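Local coordinates for protein quinoline 2-oxidoreductase small subunit (Pseudomonas putida, PDB 1T3Q) that probably relays electrons through two [2Fe-2S] clusters, from the molybdenum-pterin site to FAD, as the small subunit of an enzyme that oxidises quinoline, at residues 23-28 and 71-76; 42-47 and 80-85; 105-110 and 142-147. All coordinates share one frame; numbering follows the deposited sequence.

Interaction 1 (23-28 and 71-76)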
loop_
_atom_site.group_PDB
_atom_site.type_symbol
_atom_site.label_atom_id
_atom_site.label_comp_id
_atom_site.label_asym_id
_atom_site.label_seq_id
_atom_site.Cartn_x
_atom_site.Cartn_y
_atom_site.Cartn_z
ATOM N N PHE A 23 22.480 -0.264 -15.353
ATOM C CA PHE A 23 21.952 -1.183 -14.352
ATOM C C PHE A 23 22.868 -2.385 -14.159
ATOM O O PHE A 23 23.607 -2.772 -15.070
ATOM C CB PHE A 23 20.530 -1.627 -14.733
ATOM C CG PHE A 23 20.406 -2.176 -16.127
ATOM C CD1 PHE A 23 20.581 -3.531 -16.376
ATOM C CD2 PHE A 23 20.123 -1.330 -17.198
ATOM C CE1 PHE A 23 20.477 -4.041 -17.669
ATOM C CE2 PHE A 23 20.018 -1.827 -18.497
ATOM C CZ PHE A 23 20.196 -3.185 -18.734
ATOM N N TYR A 24 22.829 -2.958 -12.962
ATOM C CA TYR A 24 23.656 -4.108 -12.632
ATOM C C TYR A 24 22.831 -5.375 -12.573
ATOM O O TYR A 24 21.798 -5.423 -11.911
ATOM C CB TYR A 24 24.366 -3.883 -11.298
ATOM C CG TYR A 24 25.432 -2.819 -11.380
ATOM C CD1 TYR A 24 25.094 -1.473 -11.509
ATOM C CD2 TYR A 24 26.782 -3.164 -11.385
ATOM C CE1 TYR A 24 26.075 -0.498 -11.643
ATOM C CE2 TYR A 24 27.768 -2.200 -11.520
ATOM C CZ TYR A 24 27.409 -0.871 -11.649
ATOM O OH TYR A 24 28.389 0.081 -11.798
ATOM N N VAL A 25 23.300 -6.404 -13.266
ATOM C CA VAL A 25 22.595 -7.672 -13.321
ATOM C C VAL A 25 23.540 -8.856 -13.409
ATOM O O VAL A 25 24.713 -8.711 -13.765
ATOM C CB VAL A 25 21.664 -7.733 -14.559
ATOM C CG1 VAL A 25 20.549 -6.715 -14.426
ATOM C CG2 VAL A 25 22.472 -7.474 -15.829
ATOM N N GLU A 26 23.020 -10.031 -13.073
ATOM C CA GLU A 26 23.792 -11.262 -13.175
ATOM C C GLU A 26 23.484 -11.806 -14.562
ATOM O O GLU A 26 22.399 -11.568 -15.095
ATOM C CB GLU A 26 23.346 -12.288 -12.137
ATOM C CG GLU A 26 23.569 -11.886 -10.702
ATOM C CD GLU A 26 23.214 -12.998 -9.742
ATOM O OE1 GLU A 26 22.038 -13.407 -9.707
ATOM O OE2 GLU A 26 24.117 -13.473 -9.025
ATOM N N PRO A 27 24.428 -12.542 -15.165
ATOM C CA PRO A 27 24.206 -13.105 -16.501
ATOM C C PRO A 27 22.972 -14.016 -16.563
ATOM O O PRO A 27 22.308 -14.093 -17.594
ATOM C CB PRO A 27 25.501 -13.874 -16.769
ATOM C CG PRO A 27 26.528 -13.068 -16.018
ATOM C CD PRO A 27 25.815 -12.772 -14.718
ATOM N N ARG A 28 22.671 -14.688 -15.453
ATOM C CA ARG A 28 21.539 -15.617 -15.375
ATOM C C ARG A 28 20.151 -14.987 -15.447
ATOM O O ARG A 28 19.151 -15.704 -15.511
ATOM C CB ARG A 28 21.620 -16.446 -14.085
ATOM C CG ARG A 28 21.306 -15.654 -12.814
ATOM C CD ARG A 28 21.438 -16.520 -11.559
ATOM N NE ARG A 28 20.639 -17.742 -11.643
ATOM C CZ ARG A 28 20.620 -18.691 -10.707
ATOM N NH1 ARG A 28 19.866 -19.771 -10.864
ATOM N NH2 ARG A 28 21.354 -18.560 -9.611
ATOM N N LEU A 71 19.358 -12.208 -22.795
ATOM C CA LEU A 71 19.982 -12.046 -21.485
ATOM C C LEU A 71 20.001 -10.552 -21.192
ATOM O O LEU A 71 20.171 -9.734 -22.104
ATOM C CB LEU A 71 21.423 -12.583 -21.477
ATOM C CG LEU A 71 21.687 -14.063 -21.785
ATOM C CD1 LEU A 71 23.182 -14.337 -21.668
ATOM C CD2 LEU A 71 20.922 -14.953 -20.810
ATOM N N ALA A 72 19.823 -10.185 -19.930
ATOM C CA ALA A 72 19.849 -8.779 -19.573
ATOM C C ALA A 72 21.199 -8.197 -19.987
ATOM O O ALA A 72 21.274 -7.057 -20.443
ATOM C CB ALA A 72 19.631 -8.608 -18.066
ATOM N N VAL A 73 22.267 -8.979 -19.842
ATOM C CA VAL A 73 23.587 -8.483 -20.219
ATOM C C VAL A 73 23.719 -8.245 -21.725
ATOM O O VAL A 73 24.614 -7.527 -22.165
ATOM C CB VAL A 73 24.733 -9.423 -19.741
ATOM C CG1 VAL A 73 24.757 -9.470 -18.225
ATOM C CG2 VAL A 73 24.574 -10.818 -20.326
ATOM N N GLN A 74 22.823 -8.826 -22.518
ATOM C CA GLN A 74 22.877 -8.623 -23.964
ATOM C C GLN A 74 22.223 -7.309 -24.372
ATOM O O GLN A 74 22.123 -6.998 -25.557
ATOM C CB GLN A 74 22.222 -9.794 -24.700
ATOM C CG GLN A 74 23.033 -11.078 -24.596
ATOM C CD GLN A 74 22.365 -12.263 -25.255
ATOM O OE1 GLN A 74 21.224 -12.594 -24.947
ATOM N NE2 GLN A 74 23.077 -12.916 -26.162
ATOM N N ALA A 75 21.792 -6.526 -23.387
ATOM C CA ALA A 75 21.171 -5.238 -23.676
ATOM C C ALA A 75 22.254 -4.177 -23.842
ATOM O O ALA A 75 21.981 -3.057 -24.282
ATOM C CB ALA A 75 20.228 -4.841 -22.549
ATOM N N GLU A 76 23.484 -4.539 -23.484
ATOM C CA GLU A 76 24.611 -3.619 -23.577
ATOM C C GLU A 76 24.695 -2.947 -24.939
ATOM O O GLU A 76 24.699 -3.614 -25.976
ATOM C CB GLU A 76 25.926 -4.354 -23.295
ATOM C CG GLU A 76 27.178 -3.487 -23.485
ATOM C CD GLU A 76 27.331 -2.425 -22.403
ATOM O OE1 GLU A 76 28.012 -1.409 -22.654
ATOM O OE2 GLU A 76 26.781 -2.613 -21.297
HETATM O O HOH W 1 21.861 -11.190 -18.055
#

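Interaction 2 (42-47 and 80-85). With FES (Fe2/s2 (inorganic) cluster), chain H.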
loop_
_atom_site.group_PDB
_atom_site.type_symbol
_atom_site.label_atom_id
_atom_site.label_comp_id
_atom_site.label_asym_id
_atom_site.label_seq_id
_atom_site.Cartn_x
_atom_site.Cartn_y
_atom_site.Cartn_z
ATOM N N THR A 42 7.710 -2.414 -14.847
ATOM C CA THR A 42 6.899 -3.625 -14.881
ATOM C C THR A 42 5.886 -3.722 -16.015
ATOM O O THR A 42 5.075 -4.647 -16.043
ATOM C CB THR A 42 6.168 -3.838 -13.525
ATOM O OG1 THR A 42 5.386 -2.681 -13.204
ATOM C CG2 THR A 42 7.181 -4.073 -12.410
ATOM N N GLY A 43 5.934 -2.786 -16.960
ATOM C CA GLY A 43 5.006 -2.843 -18.076
ATOM C C GLY A 43 5.219 -4.086 -18.925
ATOM O O GLY A 43 4.276 -4.628 -19.501
ATOM N N THR A 44 6.466 -4.534 -19.012
ATOM C CA THR A 44 6.806 -5.734 -19.778
ATOM C C THR A 44 6.341 -6.928 -18.941
ATOM O O THR A 44 6.739 -7.068 -17.784
ATOM C CB THR A 44 8.338 -5.812 -20.025
ATOM O OG1 THR A 44 8.750 -4.673 -20.799
ATOM C CG2 THR A 44 8.701 -7.082 -20.782
ATOM N N LYS A 45 5.497 -7.773 -19.526
ATOM C CA LYS A 45 4.945 -8.925 -18.814
ATOM C C LYS A 45 5.544 -10.256 -19.236
ATOM O O LYS A 45 6.034 -10.410 -20.355
ATOM C CB LYS A 45 3.420 -8.992 -19.012
ATOM C CG LYS A 45 2.652 -7.705 -18.703
ATOM C CD LYS A 45 2.897 -7.180 -17.293
ATOM C CE LYS A 45 2.018 -5.974 -17.005
ATOM N NZ LYS A 45 2.409 -5.262 -15.759
ATOM N N ILE A 46 5.466 -11.228 -18.330
ATOM C CA ILE A 46 5.992 -12.563 -18.573
ATOM C C ILE A 46 4.868 -13.592 -18.489
ATOM O O ILE A 46 4.219 -13.723 -17.451
ATOM C CB ILE A 46 7.063 -12.924 -17.523
ATOM C CG1 ILE A 46 8.204 -11.906 -17.577
ATOM C CG2 ILE A 46 7.580 -14.326 -17.776
ATOM C CD1 ILE A 46 9.233 -12.088 -16.479
ATOM N N GLY A 47 4.643 -14.320 -19.578
ATOM C CA GLY A 47 3.592 -15.320 -19.583
ATOM C C GLY A 47 4.036 -16.750 -19.850
ATOM O O GLY A 47 3.239 -17.679 -19.678
ATOM N N ILE A 80 16.514 0.355 -26.016
ATOM C CA ILE A 80 15.301 -0.387 -25.684
ATOM C C ILE A 80 14.068 0.489 -25.508
ATOM O O ILE A 80 14.135 1.569 -24.919
ATOM C CB ILE A 80 15.516 -1.186 -24.384
ATOM C CG1 ILE A 80 16.633 -2.212 -24.593
ATOM C CG2 ILE A 80 14.215 -1.849 -23.955
ATOM C CD1 ILE A 80 17.083 -2.900 -23.314
ATOM N N GLU A 81 12.938 0.004 -26.018
ATOM C CA GLU A 81 11.672 0.712 -25.910
ATOM C C GLU A 81 10.635 -0.203 -25.272
ATOM O O GLU A 81 10.296 -1.243 -25.834
ATOM C CB GLU A 81 11.167 1.131 -27.291
ATOM C CG GLU A 81 11.919 2.277 -27.927
ATOM C CD GLU A 81 11.447 2.527 -29.344
ATOM O OE1 GLU A 81 11.924 1.825 -30.262
ATOM O OE2 GLU A 81 10.585 3.409 -29.535
ATOM N N THR A 82 10.142 0.175 -24.096
ATOM C CA THR A 82 9.116 -0.616 -23.422
ATOM C C THR A 82 7.795 0.144 -23.548
ATOM O O THR A 82 7.771 1.303 -23.982
ATOM C CB THR A 82 9.438 -0.840 -21.931
ATOM O OG1 THR A 82 9.420 0.412 -21.237
ATOM C CG2 THR A 82 10.815 -1.485 -21.775
ATOM N N VAL A 83 6.698 -0.503 -23.173
ATOM C CA VAL A 83 5.389 0.126 -23.277
ATOM C C VAL A 83 5.301 1.456 -22.524
ATOM O O VAL A 83 4.567 2.356 -22.938
ATOM C CB VAL A 83 4.278 -0.829 -22.772
ATOM C CG1 VAL A 83 4.450 -1.093 -21.290
ATOM C CG2 VAL A 83 2.909 -0.233 -23.060
ATOM N N GLU A 84 6.054 1.589 -21.436
ATOM C CA GLU A 84 6.026 2.823 -20.650
ATOM C C GLU A 84 6.446 4.049 -21.459
ATOM O O GLU A 84 6.076 5.179 -21.127
ATOM C CB GLU A 84 6.941 2.720 -19.424
ATOM C CG GLU A 84 6.424 1.819 -18.317
ATOM C CD GLU A 84 6.922 0.390 -18.424
ATOM O OE1 GLU A 84 7.305 -0.043 -19.533
ATOM O OE2 GLU A 84 6.912 -0.306 -17.387
ATOM N N GLY A 85 7.226 3.825 -22.512
ATOM C CA GLY A 85 7.701 4.936 -23.316
ATOM C C GLY A 85 6.768 5.404 -24.413
ATOM O O GLY A 85 7.028 6.428 -25.045
HETATM FE FE1 FES H . 6.221 -15.525 -23.325
HETATM FE FE2 FES H . 8.527 -14.083 -23.449
HETATM S S1 FES H . 7.527 -14.941 -25.137
HETATM S S2 FES H . 7.224 -14.514 -21.611
HETATM O O HOH W 2 8.791 -2.554 -19.037
HETATM O O HOH W 3 6.897 -3.361 -22.692
#

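Interaction 3 (105-110 and 142-147). With FES (Fe2/s2 (inorganic) cluster), chain G; MCN (pterin cytosine dinucleotide), chain N.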
loop_
_atom_site.group_PDB
_atom_site.type_symbol
_atom_site.label_atom_id
_atom_site.label_comp_id
_atom_site.label_asym_id
_atom_site.label_seq_id
_atom_site.Cartn_x
_atom_site.Cartn_y
_atom_site.Cartn_z
ATOM N N LEU A 105 -8.508 -4.786 -25.669
ATOM C CA LEU A 105 -7.926 -5.425 -24.489
ATOM C C LEU A 105 -8.995 -5.638 -23.410
ATOM O O LEU A 105 -9.985 -4.924 -23.343
ATOM C CB LEU A 105 -6.784 -4.596 -23.895
ATOM C CG LEU A 105 -7.175 -3.244 -23.315
ATOM C CD1 LEU A 105 -6.225 -2.860 -22.192
ATOM C CD2 LEU A 105 -7.161 -2.201 -24.433
ATOM N N GLN A 106 -8.757 -6.640 -22.574
ATOM C CA GLN A 106 -9.631 -6.991 -21.482
ATOM C C GLN A 106 -8.822 -7.058 -20.184
ATOM O O GLN A 106 -8.803 -6.092 -19.399
ATOM C CB GLN A 106 -10.350 -8.310 -21.802
ATOM C CG GLN A 106 -11.561 -8.106 -22.729
ATOM C CD GLN A 106 -12.367 -9.351 -23.071
ATOM O OE1 GLN A 106 -12.660 -10.182 -22.215
ATOM N NE2 GLN A 106 -12.755 -9.462 -24.341
ATOM N N CYS A 107 -8.145 -8.178 -19.961
ATOM C CA CYS A 107 -7.351 -8.272 -18.741
ATOM C C CYS A 107 -6.120 -7.377 -18.925
ATOM O O CYS A 107 -5.542 -6.891 -17.958
ATOM C CB CYS A 107 -6.955 -9.730 -18.509
ATOM S SG CYS A 107 -5.543 -10.337 -19.437
ATOM N N GLY A 108 -5.748 -7.171 -20.186
ATOM C CA GLY A 108 -4.614 -6.312 -20.509
ATOM C C GLY A 108 -3.204 -6.869 -20.376
ATOM O O GLY A 108 -2.213 -6.151 -20.588
ATOM N N PHE A 109 -3.092 -8.151 -20.054
ATOM C CA PHE A 109 -1.776 -8.750 -19.864
ATOM C C PHE A 109 -0.937 -8.881 -21.137
ATOM O O PHE A 109 0.288 -8.772 -21.092
ATOM C CB PHE A 109 -1.924 -10.122 -19.208
ATOM C CG PHE A 109 -0.730 -10.526 -18.399
ATOM C CD1 PHE A 109 -0.415 -9.843 -17.231
ATOM C CD2 PHE A 109 0.082 -11.578 -18.801
ATOM C CE1 PHE A 109 0.703 -10.208 -16.461
ATOM C CE2 PHE A 109 1.200 -11.951 -18.040
ATOM C CZ PHE A 109 1.505 -11.261 -16.869
ATOM N N CYS A 110 -1.594 -9.094 -22.270
ATOM C CA CYS A 110 -0.902 -9.256 -23.550
ATOM C C CYS A 110 -0.679 -7.928 -24.260
ATOM O O CYS A 110 0.037 -7.865 -25.255
ATOM C CB CYS A 110 -1.741 -10.117 -24.480
ATOM S SG CYS A 110 -3.243 -9.236 -25.058
ATOM N N CYS A 142 -3.359 -13.887 -27.054
ATOM C CA CYS A 142 -4.336 -13.193 -26.227
ATOM C C CYS A 142 -5.398 -14.238 -25.901
ATOM O O CYS A 142 -5.907 -14.912 -26.795
ATOM C CB CYS A 142 -4.981 -12.031 -26.982
ATOM S SG CYS A 142 -6.259 -11.182 -26.030
ATOM N N ARG A 143 -5.714 -14.375 -24.620
ATOM C CA ARG A 143 -6.701 -15.353 -24.177
ATOM C C ARG A 143 -8.075 -14.736 -23.915
ATOM O O ARG A 143 -9.052 -15.460 -23.706
ATOM C CB ARG A 143 -6.197 -16.028 -22.895
ATOM C CG ARG A 143 -7.038 -17.199 -22.407
ATOM C CD ARG A 143 -7.169 -18.261 -23.481
ATOM N NE ARG A 143 -7.200 -19.609 -22.913
ATOM C CZ ARG A 143 -7.368 -20.716 -23.630
ATOM N NH1 ARG A 143 -7.367 -21.899 -23.032
ATOM N NH2 ARG A 143 -7.549 -20.645 -24.944
ATOM N N CYS A 144 -8.149 -13.408 -23.946
ATOM C CA CYS A 144 -9.388 -12.687 -23.652
ATOM C C CYS A 144 -10.276 -12.184 -24.775
ATOM O O CYS A 144 -11.496 -12.344 -24.728
ATOM C CB CYS A 144 -9.092 -11.433 -22.815
ATOM S SG CYS A 144 -8.365 -11.653 -21.206
ATOM N N THR A 145 -9.653 -11.548 -25.762
ATOM C CA THR A 145 -10.378 -10.858 -26.830
ATOM C C THR A 145 -10.875 -11.519 -28.098
ATOM O O THR A 145 -11.811 -11.008 -28.721
ATOM C CB THR A 145 -9.562 -9.620 -27.281
ATOM O OG1 THR A 145 -8.435 -10.048 -28.051
ATOM C CG2 THR A 145 -9.061 -8.849 -26.083
ATOM N N GLY A 146 -10.273 -12.625 -28.508
ATOM C CA GLY A 146 -10.702 -13.239 -29.750
ATOM C C GLY A 146 -10.034 -12.553 -30.939
ATOM O O GLY A 146 -10.380 -12.812 -32.088
ATOM N N TYR A 147 -9.102 -11.650 -30.645
ATOM C CA TYR A 147 -8.298 -10.936 -31.650
ATOM C C TYR A 147 -8.925 -9.955 -32.632
ATOM O O TYR A 147 -8.246 -9.022 -33.068
ATOM C CB TYR A 147 -7.510 -11.937 -32.491
ATOM C CG TYR A 147 -6.599 -12.844 -31.705
ATOM C CD1 TYR A 147 -5.438 -12.358 -31.114
ATOM C CD2 TYR A 147 -6.896 -14.197 -31.568
ATOM C CE1 TYR A 147 -4.582 -13.205 -30.402
ATOM C CE2 TYR A 147 -6.052 -15.051 -30.862
ATOM C CZ TYR A 147 -4.900 -14.551 -30.285
ATOM O OH TYR A 147 -4.058 -15.404 -29.614
HETATM FE FE1 FES G . -6.173 -10.650 -21.638
HETATM FE FE2 FES G . -5.106 -10.278 -24.099
HETATM S S1 FES G . -6.372 -8.837 -23.048
HETATM S S2 FES G . -4.729 -11.939 -22.673
HETATM N N1 MCN N . -22.098 -7.524 -19.187
HETATM C C2 MCN N . -22.871 -6.404 -19.638
HETATM N N3 MCN N . -24.233 -6.662 -19.677
HETATM C C4 MCN N . -24.864 -7.854 -19.340
HETATM C C5 MCN N . -24.020 -8.971 -18.898
HETATM C C6 MCN N . -22.658 -8.804 -18.819
HETATM O O2 MCN N . -22.338 -5.368 -19.966
HETATM N N4 MCN N . -26.172 -7.983 -19.410
HETATM C "C1'" MCN N . -20.549 -7.260 -19.088
HETATM C C2D MCN N . -20.105 -6.907 -17.596
HETATM O "O2'" MCN N . -18.993 -5.942 -17.620
HETATM C "C3'" MCN N . -19.761 -8.259 -17.009
HETATM C C4D MCN N . -19.123 -9.021 -18.146
HETATM O O4D MCN N . -19.729 -8.423 -19.398
HETATM O "O3'" MCN N . -18.833 -8.089 -15.880
HETATM C "C5'" MCN N . -19.195 -10.571 -18.043
HETATM O "O5'" MCN N . -20.549 -10.870 -17.812
HETATM P PA MCN N . -21.092 -11.716 -16.595
HETATM O O1A MCN N . -21.821 -10.751 -15.712
HETATM O O2A MCN N . -21.802 -12.891 -17.247
HETATM O O3A MCN N . -19.938 -12.491 -15.749
HETATM P PB MCN N . -18.873 -11.952 -14.682
HETATM O O1B MCN N . -19.170 -12.635 -13.388
HETATM O O2B MCN N . -18.815 -10.452 -14.678
HETATM O O3B MCN N . -17.470 -12.460 -15.272
HETATM C C10 MCN N . -17.030 -13.776 -15.055
HETATM C "C9'" MCN N . -17.213 -14.487 -16.356
HETATM C "C8'" MCN N . -16.645 -15.904 -16.114
HETATM S "S8'" MCN N . -17.498 -16.866 -14.872
HETATM C "C7'" MCN N . -15.618 -16.462 -16.758
HETATM S "S7'" MCN N . -14.964 -18.095 -16.449
HETATM C "C6'" MCN N . -14.867 -15.594 -17.823
HETATM C C7 MCN N . -15.783 -14.550 -18.405
HETATM O "O9'" MCN N . -16.385 -13.769 -17.386
HETATM N "N5'" MCN N . -13.593 -15.126 -17.136
HETATM C C4A MCN N . -13.054 -14.020 -17.906
HETATM N "N8'" MCN N . -15.016 -13.624 -19.306
HETATM C C4B MCN N . -13.666 -13.321 -18.962
HETATM N "N1'" MCN N . -13.102 -12.241 -19.686
HETATM C "C2'" MCN N . -11.856 -11.884 -19.295
HETATM N "N2'" MCN N . -11.268 -10.869 -19.965
HETATM N "N3'" MCN N . -11.187 -12.489 -18.251
HETATM C "C4'" MCN N . -11.703 -13.582 -17.458
HETATM O "O4'" MCN N . -11.053 -14.057 -16.559
#

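Interaction 1 (23-28 and 71-76)
Pro-27 and Val-73 bring the two backbones together, their CA atoms 6.0 Å apart where the chain leaving strand 19-25 passes the 3-10 segment 72-75, and no direct hydrogen bond joins them. The setting is the beta-grasp fold of plant-type ferredoxins: strand 19-25 is the outermost of its sheet within this chain, helix 31-39 packs against it, and the 3-10 segment packs on both.

Val-25 is the centre of the apolar contact. With CG1 beside the backbone N and anti to the carbonyl carbon (chi1 -66°), the other branch, CG2, is left to do the touching, and it sits 3.8 Å from Ala-72 CB. The same methyl lies 3.9 Å from Val-73 CG1, the two valines crossing obliquely. Phe-23 comes in with the edge of its ring: CZ is 4.2 Å from Ala-75 CB, while CE1 lies beside Ala-72 O, also at the ring edge. Val-25 and Ala-72 both also touch Ala-34, so the helix closes this small core.

At the other end Leu-71 lays CD2 3.6 Å from Pro-27 O. Gln-74 folds back on its own turn, OE1 taking Leu-71 N on an in-plane lone pair at 2.9 Å, while its NE2 reaches Asp-52 of the medium subunit. Pro-27 and Leu-71 also pack on that subunit, against its Phe-6 and Phe-3.

A water bridges the backbones, accepting from Val-73 N at 2.9 Å and placed to donate to Pro-27 O at 3.0 Å.

Interaction 2 (42-47 and 80-85)
The loop that enters the first [2Fe-2S] site is gripped near its start, where Gly-43 meets Val-83 and Glu-84. Glu-84 OE2 accepts from Gly-43 N at 2.7 Å; the bond is bent, 143° at the hydrogen, and the donor stands above the carboxylate plane. A sharp bend at chi2 (93°) swings Glu-84 CD round toward the glycine. The other oxygen, OE1, takes the hydroxyl of Thr-82 at 2.8 Å, again from above the plane, so both ends of the carboxylate are held and its rotation is restrained. Val-83 CG1 rests 3.7 Å from Gly-43 CA, and a beta carbon on that glycine would run into both CG1 and Glu-84 OE2.

In this beta-grasp domain, segment 80-85 is the exit from strand 79-81, and the contact ties that exit to the cluster loop. Thr-44 and Thr-82 cross at about a right angle, OG1 of the first lying 3.9 Å from CG2 of the second. Thr-44 OG1 also works through two waters: it donates at 2.8 Å to one that in turn donates a hydrogen bond to Glu-84 OE1, and it accepts from another that takes Val-83 N.

Lys-45 curls back, NZ giving a bond to Thr-42 O at 2.8 Å and a salt bridge to Asp-36 of the large subunit. Further on, Gly-47 N comes within 3.3 Å of sulfide S2 of the cluster.

Interaction 3 (105-110 and 142-147)
Gln-106 leans over Cys-144 and reaches for the molybdopterin cofactor. Its CB lies 3.5 Å from Cys-144 CB and close to the pterin amino group N2'. CG is beside the backbone N (chi1 -81°), and from there the chain runs on extended. OE1 accepts from N2' of the pterin at 2.7 Å in a fairly straight bond (161°). NE2 lies 3.2 Å from Cys-144 O, at an angle too poor for a hydrogen bond, and beside Thr-145 CA; its hydrogen-bond partner is elsewhere. An alanine here would probably leave N2' without this acceptor and open a gap beside Cys-144 O and Thr-145.

Beneath lies the second [2Fe-2S] cluster of the helical domain. Cys-107 and Cys-144 bind one iron, Cys-107 SG at 2.3 Å; Cys-110 and Cys-142 bind the other, so each segment gives every iron one thiolate. Backbone N-H groups point at the sulfurs: Thr-145 N donates to Cys-142 SG at 3.4 Å and Phe-109 N to Cys-107 SG at 3.3 Å, which would probably draw charge from them and ease reduction. Because Cys-144 SG itself comes 3.3 Å from pterin N2', a short path for electrons from cofactor to cluster is likely.

Interactions 1 and 2 belong to the same ferredoxin-like domain and reach the same sheet; their segments alternate along the chain, and they touch where Ala-75 CB packs on Ile-80 CD1, with centres about 16 Å apart. Interaction 3 follows both in sequence, in the helical domain. Its centre is again about 16 Å from that of interaction 2, and the two meet where Lys-45 and Ile-46 pack on Phe-109. Interactions 1 and 3 stand about 30 Å apart on opposite sides of the chain's centre. Interaction 2 thus sits between the other two, at the domain junction, consistent with electrons passing from the pterin through both clusters to FAD.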